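Local coordinates for B-type Cna protein (Enterococcus faecium, PDB 6FWY) that is of unknown function but, as a cell-wall-anchored surface protein with a thioester domain, may attach covalently to host targets, at residues R26-N31 and Q121-H126; M53-P58 and A114-V119; K171-T176 and V224-P229; S193-G198 and G231-K236. All blocks are in the same frame, centred on the assembly; numbering follows the deposited sequence.

From the N terminus, residues 26-31 open contact 1, which closes only at 121-126 and adds a short strand beside strand 26-29. Contact 2 starts and ends within that long loop, joining the turn after strand 49-52 to the exit of helix 99-113; the two contacts touch through Val27 and Phe117 and through Met29 and Asn116. Further along, contact 3 opens at 171-176 and contact 4 at 193-198; they close in the same order, at 224-229 and 231-236, and so cross. Contact 3 pairs strands of the five-stranded sheet, contact 4 ties a loop to strand 231-250, and Pro196 against Thr228 joins them. The centres of contacts 1 and 3 are about 72 Å apart.

Contact 1 of 4, residues R26-N31 and Q121-H126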
loop_
_atom_site.group_PDB
_atom_site.type_symbol
_atom_site.label_atom_id
_atom_site.label_comp_id
_atom_site.label_asym_id
_atom_site.label_seq_id
_atom_site.Cartn_x
_atom_site.Cartn_y
_atom_site.Cartn_z
ATOM N N ARG A 26 -7.453 18.761 -23.357
ATOM C CA ARG A 26 -8.864 19.065 -23.146
ATOM C C ARG A 26 -9.611 17.750 -23.292
ATOM O O ARG A 26 -9.017 16.747 -23.680
ATOM C CB ARG A 26 -9.348 20.120 -24.153
ATOM C CG ARG A 26 -8.654 21.456 -23.976
ATOM C CD ARG A 26 -8.884 22.418 -25.106
ATOM N NE ARG A 26 -8.165 22.025 -26.315
ATOM C CZ ARG A 26 -8.388 22.540 -27.532
ATOM N NH1 ARG A 26 -9.287 23.485 -27.707
ATOM N NH2 ARG A 26 -7.680 22.113 -28.568
ATOM N N VAL A 27 -10.902 17.756 -22.970
ATOM C CA VAL A 27 -11.721 16.562 -23.071
ATOM C C VAL A 27 -13.064 16.895 -23.712
ATOM O O VAL A 27 -13.773 17.813 -23.238
ATOM C CB VAL A 27 -11.992 15.901 -21.709
ATOM C CG1 VAL A 27 -12.800 14.623 -21.869
ATOM C CG2 VAL A 27 -10.689 15.609 -20.962
ATOM N N ASN A 28 -13.402 16.132 -24.760
ATOM C CA ASN A 28 -14.752 16.090 -25.288
ATOM C C ASN A 28 -15.660 15.384 -24.291
ATOM O O ASN A 28 -15.690 14.166 -24.186
ATOM C CB ASN A 28 -14.815 15.373 -26.657
ATOM C CG ASN A 28 -14.054 16.119 -27.739
ATOM O OD1 ASN A 28 -14.042 17.345 -27.773
ATOM N ND2 ASN A 28 -13.405 15.374 -28.613
ATOM N N MET A 29 -16.363 16.192 -23.516
ATOM C CA MET A 29 -17.310 15.723 -22.543
ATOM C C MET A 29 -18.653 15.670 -23.223
ATOM O O MET A 29 -18.863 16.387 -24.194
ATOM C CB MET A 29 -17.347 16.698 -21.359
ATOM C CG MET A 29 -16.124 16.555 -20.467
ATOM S SD MET A 29 -15.839 14.933 -19.701
ATOM C CE MET A 29 -16.724 15.063 -18.137
ATOM N N PRO A 30 -19.603 14.903 -22.663
ATOM C CA PRO A 30 -20.890 14.741 -23.364
ATOM C C PRO A 30 -21.666 15.980 -23.820
ATOM O O PRO A 30 -22.248 15.946 -24.891
ATOM C CB PRO A 30 -21.746 13.990 -22.362
ATOM C CG PRO A 30 -20.755 13.182 -21.570
ATOM C CD PRO A 30 -19.544 14.080 -21.434
ATOM N N ASN A 31 -21.689 17.042 -23.057
ATOM C CA ASN A 31 -22.412 18.249 -23.483
ATOM C C ASN A 31 -21.439 19.383 -23.917
ATOM O O ASN A 31 -21.865 20.506 -24.168
ATOM C CB ASN A 31 -23.351 18.715 -22.380
ATOM C CG ASN A 31 -24.311 17.639 -21.944
ATOM O OD1 ASN A 31 -24.833 16.873 -22.761
ATOM N ND2 ASN A 31 -24.581 17.592 -20.613
ATOM N N GLN A 121 -12.008 10.186 -25.334
ATOM C CA GLN A 121 -12.479 11.569 -25.170
ATOM C C GLN A 121 -11.351 12.615 -25.022
ATOM O O GLN A 121 -11.600 13.806 -25.166
ATOM C CB GLN A 121 -13.432 11.678 -23.986
ATOM C CG GLN A 121 -14.719 10.873 -24.097
ATOM C CD GLN A 121 -15.443 10.803 -22.754
ATOM O OE1 GLN A 121 -15.462 9.751 -22.123
ATOM N NE2 GLN A 121 -15.996 11.939 -22.294
ATOM N N ILE A 122 -10.125 12.189 -24.744
ATOM C CA ILE A 122 -9.032 13.141 -24.535
ATOM C C ILE A 122 -8.630 13.820 -25.841
ATOM O O ILE A 122 -8.327 13.145 -26.796
ATOM C CB ILE A 122 -7.808 12.484 -23.859
ATOM C CG1 ILE A 122 -8.190 11.941 -22.473
ATOM C CG2 ILE A 122 -6.686 13.511 -23.689
ATOM C CD1 ILE A 122 -7.143 11.058 -21.818
ATOM N N VAL A 123 -8.640 15.150 -25.847
ATOM C CA VAL A 123 -8.110 15.981 -26.940
ATOM C C VAL A 123 -6.666 16.387 -26.606
ATOM O O VAL A 123 -6.427 17.127 -25.644
ATOM C CB VAL A 123 -9.006 17.237 -27.200
ATOM C CG1 VAL A 123 -8.447 18.112 -28.312
ATOM C CG2 VAL A 123 -10.414 16.807 -27.563
ATOM N N TRP A 124 -5.714 15.926 -27.408
ATOM C CA TRP A 124 -4.283 16.059 -27.101
ATOM C C TRP A 124 -3.724 17.372 -27.605
ATOM O O TRP A 124 -2.804 17.399 -28.420
ATOM C CB TRP A 124 -3.503 14.864 -27.651
ATOM C CG TRP A 124 -3.912 13.599 -26.981
ATOM C CD1 TRP A 124 -4.771 12.649 -27.470
ATOM C CD2 TRP A 124 -3.536 13.166 -25.662
ATOM N NE1 TRP A 124 -4.924 11.644 -26.547
ATOM C CE2 TRP A 124 -4.188 11.936 -25.429
ATOM C CE3 TRP A 124 -2.704 13.698 -24.666
ATOM C CZ2 TRP A 124 -4.032 11.222 -24.246
ATOM C CZ3 TRP A 124 -2.555 12.997 -23.477
ATOM C CH2 TRP A 124 -3.216 11.764 -23.274
ATOM N N SER A 125 -4.292 18.462 -27.104
ATOM C CA SER A 125 -3.865 19.816 -27.460
ATOM C C SER A 125 -4.579 20.796 -26.544
ATOM O O SER A 125 -5.666 20.510 -26.032
ATOM C CB SER A 125 -4.175 20.153 -28.939
ATOM O OG SER A 125 -5.575 20.188 -29.161
ATOM N N HIS A 126 -3.945 21.942 -26.333
ATOM C CA HIS A 126 -4.467 23.016 -25.486
ATOM C C HIS A 126 -3.932 24.361 -26.022
ATOM O O HIS A 126 -2.739 24.470 -26.333
ATOM C CB HIS A 126 -4.023 22.785 -24.044
ATOM C CG HIS A 126 -4.705 23.679 -23.049
ATOM N ND1 HIS A 126 -5.698 23.229 -22.210
ATOM C CD2 HIS A 126 -4.551 24.993 -22.776
ATOM C CE1 HIS A 126 -6.128 24.235 -21.472
ATOM N NE2 HIS A 126 -5.460 25.318 -21.811
#
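Arg26 and Val123 form a hydrogen-bonded antiparallel pair, with Arg26 N 3.0 Å from Val123 O and Val123 N 2.7 Å from Arg26 O. The Arg26 side chain continues the attachment past the strand. Its CB only skirts Ser125 O, CG lies 3.9 Å from ND1 of the obliquely crossing His126, and CD stays beside Ser125 O. A bend at chi3 (-72°) then brings NE round to Ser125 O at 2.9 Å, the donor standing above that carbonyl plane. At the tip, NH2 reaches Ser125 OG, also at 2.9 Å and exactly in the guanidinium plane. This side-on grip, one nitrogen to each of two oxygens, fixes the rotation of the guanidinium. Val123 shares this face of the sheet, its CG2 3.5 Å from Asn28 ND2, while Asn28 OD1 is held by Asn34 N. Val27 and Ile122, the non-hydrogen-bonded pair, point to the other face, where Val27 CG1 packs 3.7 Å from Gln121 CB. Beyond them Gln121 NE2 donates to Asn28 O at 2.9 Å along a nearly straight bond (168°), the oxygen lying in the amide plane; OE1 takes Lys118 N, so both ends of the amide are tied. The arrangement is that of a short antiparallel edge strand: 122-123 borders strand 26-29, whose other side pairs with strand 32-44, in the large sheet of the protein.

Contact 2 of 4, residues M53-P58 and A114-V119; sequences MDSELP and AGNFKV
Met53 and Ala114, their CA atoms 5.5 Å apart, bring together two irregular segments, 53-58 folding into a type I beta turn from Asp54 to Leu57 and 114-119 leaving helix 99-113 through a Schellman motif at Gly115. Ala114 CB presses on Met53 O at 3.3 Å and meets Met53 CB at 4.2 Å. Asn116 carries the polar part. Its CG stands anti to the carbonyl carbon (chi1 -65°), and the carboxamide reaches across to the backbone of 53-58. ND2 donates to Met53 O at 2.9 Å, the oxygen close to the amide plane, while OD1 receives a weak, bent bond from Ser55 N (3.1 Å, 129°). The amide thus meets a carbonyl and, weakly, the N-H two residues on; the firm bond is the one from ND2. Ser55 offers CB to the edge of the Phe117 ring, 4.2 Å from CE2. Trp111 and Met37 adjoin both Ser55 and Phe117. A Schellman motif thus ends helix 99-113, and just after it the Asn116 carboxamide bonds to the backbone of the turn after strand 49-52, within the thioester domain.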
loop_
_atom_site.group_PDB
_atom_site.type_symbol
_atom_site.label_atom_id
_atom_site.label_comp_id
_atom_site.label_asym_id
_atom_site.label_seq_id
_atom_site.Cartn_x
_atom_site.Cartn_y
_atom_site.Cartn_z
ATOM N N MET A 53 -10.294 12.681 -7.875
ATOM C CA MET A 53 -11.144 11.620 -8.451
ATOM C C MET A 53 -12.273 12.172 -9.306
ATOM O O MET A 53 -12.923 11.383 -9.996
ATOM C CB MET A 53 -11.821 10.785 -7.339
ATOM C CG MET A 53 -10.932 10.234 -6.264
ATOM S SD MET A 53 -10.088 8.771 -6.812
ATOM C CE MET A 53 -11.374 7.534 -6.641
ATOM N N ASP A 54 -12.559 13.467 -9.194
ATOM C CA ASP A 54 -13.722 14.083 -9.843
ATOM C C ASP A 54 -13.297 15.341 -10.601
ATOM O O ASP A 54 -13.032 16.375 -9.982
ATOM C CB ASP A 54 -14.777 14.498 -8.803
ATOM C CG ASP A 54 -15.354 13.309 -8.017
ATOM O OD1 ASP A 54 -15.928 12.390 -8.644
ATOM O OD2 ASP A 54 -15.280 13.293 -6.770
ATOM N N SER A 55 -13.298 15.294 -11.930
ATOM C CA SER A 55 -12.814 16.421 -12.746
ATOM C C SER A 55 -13.655 17.696 -12.694
ATOM O O SER A 55 -13.166 18.755 -13.065
ATOM C CB SER A 55 -12.664 15.993 -14.207
ATOM O OG SER A 55 -13.908 15.622 -14.725
ATOM N N GLU A 56 -14.903 17.609 -12.248
ATOM C CA GLU A 56 -15.827 18.749 -12.277
ATOM C C GLU A 56 -16.074 19.404 -10.933
ATOM O O GLU A 56 -16.936 20.268 -10.821
ATOM C CB GLU A 56 -17.192 18.317 -12.875
ATOM C CG GLU A 56 -17.146 17.444 -14.127
ATOM C CD GLU A 56 -16.372 18.065 -15.295
ATOM O OE1 GLU A 56 -16.904 19.034 -15.892
ATOM O OE2 GLU A 56 -15.280 17.546 -15.655
ATOM N N LEU A 57 -15.342 18.995 -9.906
ATOM C CA LEU A 57 -15.491 19.562 -8.554
ATOM C C LEU A 57 -14.178 20.239 -8.143
ATOM O O LEU A 57 -13.103 19.830 -8.590
ATOM C CB LEU A 57 -15.872 18.471 -7.548
ATOM C CG LEU A 57 -17.277 17.845 -7.704
ATOM C CD1 LEU A 57 -17.519 16.752 -6.672
ATOM C CD2 LEU A 57 -18.428 18.862 -7.652
ATOM N N PRO A 58 -14.258 21.284 -7.294
ATOM C CA PRO A 58 -13.047 21.966 -6.834
ATOM C C PRO A 58 -12.161 21.127 -5.884
ATOM O O PRO A 58 -12.623 20.166 -5.277
ATOM C CB PRO A 58 -13.612 23.182 -6.094
ATOM C CG PRO A 58 -14.927 22.716 -5.608
ATOM C CD PRO A 58 -15.462 21.900 -6.720
ATOM N N ALA A 114 -10.708 6.851 -12.342
ATOM C CA ALA A 114 -11.927 7.146 -11.578
ATOM C C ALA A 114 -13.195 7.195 -12.448
ATOM O O ALA A 114 -14.289 7.329 -11.939
ATOM C CB ALA A 114 -11.765 8.442 -10.797
ATOM N N GLY A 115 -13.038 7.093 -13.760
ATOM C CA GLY A 115 -14.168 6.990 -14.681
ATOM C C GLY A 115 -14.758 8.325 -15.132
ATOM O O GLY A 115 -15.880 8.359 -15.612
ATOM N N ASN A 116 -14.010 9.413 -14.990
ATOM C CA ASN A 116 -14.517 10.741 -15.320
ATOM C C ASN A 116 -14.731 10.920 -16.856
ATOM O O ASN A 116 -15.637 11.612 -17.287
ATOM C CB ASN A 116 -13.556 11.808 -14.844
ATOM C CG ASN A 116 -13.413 11.856 -13.337
ATOM O OD1 ASN A 116 -12.473 12.449 -12.895
ATOM N ND2 ASN A 116 -14.174 11.089 -12.578
ATOM N N PHE A 117 -13.827 10.306 -17.617
ATOM C CA PHE A 117 -13.884 10.200 -19.046
ATOM C C PHE A 117 -12.982 9.056 -19.529
ATOM O O PHE A 117 -12.061 8.595 -18.817
ATOM C CB PHE A 117 -13.476 11.518 -19.706
ATOM C CG PHE A 117 -12.277 12.169 -19.081
ATOM C CD1 PHE A 117 -10.986 11.825 -19.468
ATOM C CD2 PHE A 117 -12.446 13.145 -18.090
ATOM C CE1 PHE A 117 -9.890 12.440 -18.882
ATOM C CE2 PHE A 117 -11.362 13.783 -17.528
ATOM C CZ PHE A 117 -10.080 13.421 -17.928
ATOM N N LYS A 118 -13.282 8.608 -20.745
ATOM C CA LYS A 118 -12.496 7.590 -21.438
ATOM C C LYS A 118 -11.309 8.242 -22.151
ATOM O O LYS A 118 -11.311 9.466 -22.390
ATOM C CB LYS A 118 -13.386 6.855 -22.460
ATOM C CG LYS A 118 -14.531 6.071 -21.812
ATOM C CD LYS A 118 -15.368 5.319 -22.867
ATOM C CE LYS A 118 -16.447 6.241 -23.379
ATOM N NZ LYS A 118 -17.195 5.756 -24.583
ATOM N N VAL A 119 -10.311 7.419 -22.495
ATOM C CA VAL A 119 -9.125 7.872 -23.225
ATOM C C VAL A 119 -9.505 8.428 -24.611
ATOM O O VAL A 119 -8.915 9.412 -25.060
ATOM C CB VAL A 119 -8.056 6.744 -23.323
ATOM C CG1 VAL A 119 -6.937 7.081 -24.310
ATOM C CG2 VAL A 119 -7.459 6.427 -21.938
#

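Contact 3 of 4, residues K171-T176 and V224-P229; sequences KYHTFT and VPVTTP
His173 and Val224 are the hydrogen-bonded pair at the tight end of this antiparallel contact: His173 N lies 2.7 Å from Val224 O, and Val224 N 2.8 Å from His173 O. Their side chains share one face of the sheet, and from the turn Val226 lays CG1 over the His173 ring. With CG1 beside its own backbone N (chi1 -61°), Val226 sets this methyl over the centre of the imidazole, 4.0 Å from the ring centroid and only 6° off the normal, a CH-pi contact. His173 ND1 is bonded to Asp168, which restrains the ring beneath the methyl. Further along the strand, Phe175 turns its edge to Val224, CE2 standing 4.1 Å from CG2. Tyr172 and Pro225 form the non-hydrogen-bonded pair, where the proline's lack of an N-H costs no bond between these two strands. Their side chains diverge, yet Tyr172 CD1 comes within 3.6 Å of Pro225 N, and CE1 within 3.9 Å of Pro225 CG. The loose side is the exposed end, where the Lys171 side chain leads away, whereas its carbonyl accepts Val226 N at 2.9 Å with the donor well above the carbonyl plane. The type I turn that follows closes on Pro225 O, which receives both the backbone N and the hydroxyl OG1 of Thr228. In the five-stranded antiparallel sheet, strand 172-181 runs between 159-169 and 218-225; Trp277 of strand 258-277 packs against His173, Phe175 and Val224, and Ala275 adds to the cover on Phe175.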
loop_
_atom_site.group_PDB
_atom_site.type_symbol
_atom_site.label_atom_id
_atom_site.label_comp_id
_atom_site.label_asym_id
_atom_site.label_seq_id
_atom_site.Cartn_x
_atom_site.Cartn_y
_atom_site.Cartn_z
ATOM N N LYS A 171 18.509 -30.430 27.501
ATOM C CA LYS A 171 17.294 -31.051 28.032
ATOM C C LYS A 171 16.029 -30.775 27.172
ATOM O O LYS A 171 14.897 -30.899 27.649
ATOM C CB LYS A 171 17.092 -30.580 29.474
ATOM C CG LYS A 171 18.144 -31.134 30.394
ATOM C CD LYS A 171 17.985 -30.595 31.798
ATOM C CE LYS A 171 18.709 -31.484 32.800
ATOM N NZ LYS A 171 18.471 -31.019 34.198
ATOM N N TYR A 172 16.222 -30.369 25.913
ATOM C CA TYR A 172 15.107 -29.924 25.069
ATOM C C TYR A 172 15.109 -30.568 23.693
ATOM O O TYR A 172 16.175 -30.779 23.097
ATOM C CB TYR A 172 15.167 -28.405 24.891
ATOM C CG TYR A 172 14.842 -27.648 26.142
ATOM C CD1 TYR A 172 13.521 -27.436 26.510
ATOM C CD2 TYR A 172 15.850 -27.142 26.966
ATOM C CE1 TYR A 172 13.192 -26.740 27.652
ATOM C CE2 TYR A 172 15.535 -26.454 28.140
ATOM C CZ TYR A 172 14.203 -26.258 28.477
ATOM O OH TYR A 172 13.849 -25.597 29.628
ATOM N N HIS A 173 13.899 -30.871 23.201
ATOM C CA HIS A 173 13.649 -30.987 21.773
ATOM C C HIS A 173 13.532 -29.556 21.268
ATOM O O HIS A 173 12.772 -28.781 21.840
ATOM C CB HIS A 173 12.326 -31.711 21.466
ATOM C CG HIS A 173 12.226 -33.102 22.016
ATOM N ND1 HIS A 173 13.014 -34.142 21.570
ATOM C CD2 HIS A 173 11.387 -33.632 22.943
ATOM C CE1 HIS A 173 12.679 -35.248 22.209
ATOM N NE2 HIS A 173 11.691 -34.966 23.044
ATOM N N THR A 174 14.279 -29.205 20.216
ATOM C CA THR A 174 14.282 -27.835 19.666
ATOM C C THR A 174 13.710 -27.801 18.231
ATOM O O THR A 174 13.935 -28.715 17.439
ATOM C CB THR A 174 15.682 -27.167 19.692
ATOM O OG1 THR A 174 16.491 -27.659 18.632
ATOM C CG2 THR A 174 16.389 -27.402 21.024
ATOM N N PHE A 175 12.971 -26.741 17.921
ATOM C CA PHE A 175 12.371 -26.541 16.604
ATOM C C PHE A 175 12.625 -25.097 16.180
ATOM O O PHE A 175 12.112 -24.163 16.796
ATOM C CB PHE A 175 10.862 -26.819 16.649
ATOM C CG PHE A 175 10.519 -28.188 17.153
ATOM C CD1 PHE A 175 10.453 -29.268 16.275
ATOM C CD2 PHE A 175 10.296 -28.405 18.509
ATOM C CE1 PHE A 175 10.154 -30.539 16.744
ATOM C CE2 PHE A 175 9.995 -29.667 18.991
ATOM C CZ PHE A 175 9.922 -30.743 18.122
ATOM N N THR A 176 13.434 -24.909 15.146
ATOM C CA THR A 176 13.759 -23.578 14.639
ATOM C C THR A 176 12.900 -23.252 13.418
ATOM O O THR A 176 12.651 -24.109 12.584
ATOM C CB THR A 176 15.264 -23.453 14.337
ATOM O OG1 THR A 176 15.989 -23.780 15.526
ATOM C CG2 THR A 176 15.642 -22.033 13.883
ATOM N N VAL A 224 11.015 -27.783 23.752
ATOM C CA VAL A 224 10.063 -28.640 24.453
ATOM C C VAL A 224 10.903 -29.589 25.302
ATOM O O VAL A 224 11.752 -30.284 24.757
ATOM C CB VAL A 224 9.179 -29.436 23.457
ATOM C CG1 VAL A 224 8.229 -30.386 24.185
ATOM C CG2 VAL A 224 8.389 -28.481 22.560
ATOM N N PRO A 225 10.682 -29.615 26.633
ATOM C CA PRO A 225 11.513 -30.501 27.474
ATOM C C PRO A 225 11.465 -31.966 27.033
ATOM O O PRO A 225 10.389 -32.474 26.695
ATOM C CB PRO A 225 10.904 -30.328 28.865
ATOM C CG PRO A 225 10.247 -29.006 28.852
ATOM C CD PRO A 225 9.738 -28.818 27.448
ATOM N N VAL A 226 12.622 -32.634 27.021
ATOM C CA VAL A 226 12.676 -34.058 26.617
ATOM C C VAL A 226 11.903 -34.983 27.567
ATOM O O VAL A 226 11.650 -36.128 27.247
ATOM C CB VAL A 226 14.126 -34.587 26.414
ATOM C CG1 VAL A 226 14.836 -33.815 25.298
ATOM C CG2 VAL A 226 14.944 -34.565 27.702
ATOM N N THR A 227 11.530 -34.488 28.740
ATOM C CA THR A 227 10.609 -35.187 29.650
ATOM C C THR A 227 9.146 -35.190 29.207
ATOM O O THR A 227 8.337 -35.949 29.741
ATOM C CB THR A 227 10.722 -34.653 31.102
ATOM O OG1 THR A 227 10.722 -33.215 31.121
ATOM C CG2 THR A 227 12.038 -35.100 31.701
ATOM N N THR A 228 8.800 -34.358 28.224
ATOM C CA THR A 228 7.433 -34.244 27.756
ATOM C C THR A 228 7.000 -35.548 27.078
ATOM O O THR A 228 7.751 -36.082 26.253
ATOM C CB THR A 228 7.316 -33.076 26.764
ATOM O OG1 THR A 228 7.848 -31.899 27.368
ATOM C CG2 THR A 228 5.867 -32.828 26.347
ATOM N N PRO A 229 5.797 -36.062 27.417
ATOM C CA PRO A 229 5.219 -37.208 26.704
ATOM C C PRO A 229 5.150 -37.004 25.182
ATOM O O PRO A 229 4.885 -35.900 24.722
ATOM C CB PRO A 229 3.812 -37.307 27.290
ATOM C CG PRO A 229 3.919 -36.728 28.660
ATOM C CD PRO A 229 4.960 -35.658 28.565
#

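Contact 4 of 4, residues S193-G198 and G231-K236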
loop_
_atom_site.group_PDB
_atom_site.type_symbol
_atom_site.label_atom_id
_atom_site.label_comp_id
_atom_site.label_asym_id
_atom_site.label_seq_id
_atom_site.Cartn_x
_atom_site.Cartn_y
_atom_site.Cartn_z
ATOM N N SER A 193 -3.054 -25.542 20.035
ATOM C CA SER A 193 -3.220 -26.734 20.863
ATOM C C SER A 193 -2.604 -26.472 22.230
ATOM O O SER A 193 -2.058 -25.398 22.487
ATOM C CB SER A 193 -2.528 -27.931 20.220
ATOM O OG SER A 193 -1.120 -27.768 20.194
ATOM N N ALA A 194 -2.707 -27.470 23.103
ATOM C CA ALA A 194 -2.082 -27.456 24.417
ATOM C C ALA A 194 -0.572 -27.253 24.333
ATOM O O ALA A 194 0.096 -27.891 23.530
ATOM C CB ALA A 194 -2.403 -28.750 25.155
ATOM N N LYS A 195 -0.052 -26.350 25.150
ATOM C CA LYS A 195 1.388 -26.135 25.258
ATOM C C LYS A 195 1.943 -27.087 26.318
ATOM O O LYS A 195 1.447 -27.098 27.448
ATOM C CB LYS A 195 1.699 -24.695 25.657
ATOM C CG LYS A 195 1.455 -23.718 24.542
ATOM C CD LYS A 195 1.156 -22.308 24.993
ATOM C CE LYS A 195 2.440 -21.639 25.404
ATOM N NZ LYS A 195 2.189 -20.179 25.526
ATOM N N PRO A 196 2.982 -27.868 25.972
ATOM C CA PRO A 196 3.612 -28.686 27.016
ATOM C C PRO A 196 4.227 -27.819 28.118
ATOM O O PRO A 196 4.687 -26.699 27.848
ATOM C CB PRO A 196 4.690 -29.469 26.267
ATOM C CG PRO A 196 4.909 -28.759 24.979
ATOM C CD PRO A 196 3.651 -28.004 24.659
ATOM N N ALA A 197 4.206 -28.334 29.346
ATOM C CA ALA A 197 4.823 -27.651 30.487
ATOM C C ALA A 197 6.305 -27.409 30.226
ATOM O O ALA A 197 6.987 -28.260 29.606
ATOM C CB ALA A 197 4.641 -28.475 31.752
ATOM N N GLY A 198 6.785 -26.239 30.657
ATOM C CA GLY A 198 8.220 -25.910 30.531
ATOM C C GLY A 198 8.661 -25.559 29.113
ATOM O O GLY A 198 9.853 -25.490 28.839
ATOM N N GLY A 231 4.323 -36.442 21.473
ATOM C CA GLY A 231 3.166 -35.744 20.928
ATOM C C GLY A 231 3.484 -34.587 19.997
ATOM O O GLY A 231 4.575 -34.501 19.421
ATOM N N THR A 232 2.504 -33.704 19.856
ATOM C CA THR A 232 2.584 -32.596 18.926
ATOM C C THR A 232 2.081 -31.298 19.543
ATOM O O THR A 232 1.290 -31.286 20.487
ATOM C CB THR A 232 1.748 -32.856 17.657
ATOM O OG1 THR A 232 0.379 -33.033 18.028
ATOM C CG2 THR A 232 2.237 -34.101 16.912
ATOM N N LEU A 233 2.530 -30.215 18.938
ATOM C CA LEU A 233 2.140 -28.868 19.278
ATOM C C LEU A 233 1.847 -28.170 17.955
ATOM O O LEU A 233 2.563 -28.382 16.983
ATOM C CB LEU A 233 3.337 -28.201 19.955
ATOM C CG LEU A 233 3.290 -26.732 20.272
ATOM C CD1 LEU A 233 2.112 -26.461 21.210
ATOM C CD2 LEU A 233 4.605 -26.363 20.939
ATOM N N SER A 234 0.812 -27.342 17.905
ATOM C CA SER A 234 0.540 -26.554 16.702
ATOM C C SER A 234 0.429 -25.075 17.034
ATOM O O SER A 234 0.010 -24.705 18.116
ATOM C CB SER A 234 -0.704 -27.079 15.969
ATOM O OG SER A 234 -1.874 -26.914 16.747
ATOM N N PHE A 235 0.836 -24.228 16.093
ATOM C CA PHE A 235 0.750 -22.770 16.263
ATOM C C PHE A 235 0.690 -22.032 14.930
ATOM O O PHE A 235 0.883 -22.627 13.868
ATOM C CB PHE A 235 1.927 -22.253 17.108
ATOM C CG PHE A 235 3.270 -22.324 16.424
ATOM C CD1 PHE A 235 4.011 -23.493 16.422
ATOM C CD2 PHE A 235 3.804 -21.203 15.805
ATOM C CE1 PHE A 235 5.252 -23.557 15.781
ATOM C CE2 PHE A 235 5.041 -21.247 15.169
ATOM C CZ PHE A 235 5.767 -22.425 15.156
ATOM N N LYS A 236 0.414 -20.735 15.021
ATOM C CA LYS A 236 0.539 -19.806 13.897
ATOM C C LYS A 236 1.123 -18.496 14.412
ATOM O O LYS A 236 1.169 -18.254 15.623
ATOM C CB LYS A 236 -0.816 -19.523 13.241
ATOM C CG LYS A 236 -1.855 -18.938 14.173
ATOM C CD LYS A 236 -3.014 -18.256 13.503
ATOM C CE LYS A 236 -3.863 -17.565 14.563
ATOM N NZ LYS A 236 -5.167 -17.099 14.005
#
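Pro196 meets Leu233 with one corner of its ring, CD lying 4.1 Å from Leu233 CD1 and 4.2 Å from CD2, and the two side chains cross at about a right angle. No aromatic face or edge enters between the segments; the Phe235 ring turns away and engages Tyr177 edge-to-face. Leu233 carries most of the van der Waals contact. Its CG is anti to the backbone N (chi1 172°), and beyond it the CD1 methyl sits in the curve of the loop, with Ala194 O at 3.4 Å, Ser193 OG at 3.6 Å and the backbone of Lys195 close by. Phe191, Met199 and Trp277 also pack on this leucine, which is buried. The polar link lies one residue further along the strand. Ser193 OG, placed between its own backbone N and carbonyl carbon (chi1 67°), accepts Ser234 N at 3.0 Å in a fairly straight bond (160°). The two serine hydroxyls stay 3.6 Å apart (OG to OG), and Ser234 OG is bonded instead to Thr192 OG1. Thr192 also shares a backbone bond with Ser234, so the hydroxyl of Ser193 continues the tie as the loop departs from strand 185-191. The chemistry implies a light attachment at the surface: one directional hydrogen bond anchors the start of the loop, while Ala194, Lys195 and Pro196 gather round the Leu233 CD1 methyl without any charge pairing between the segments.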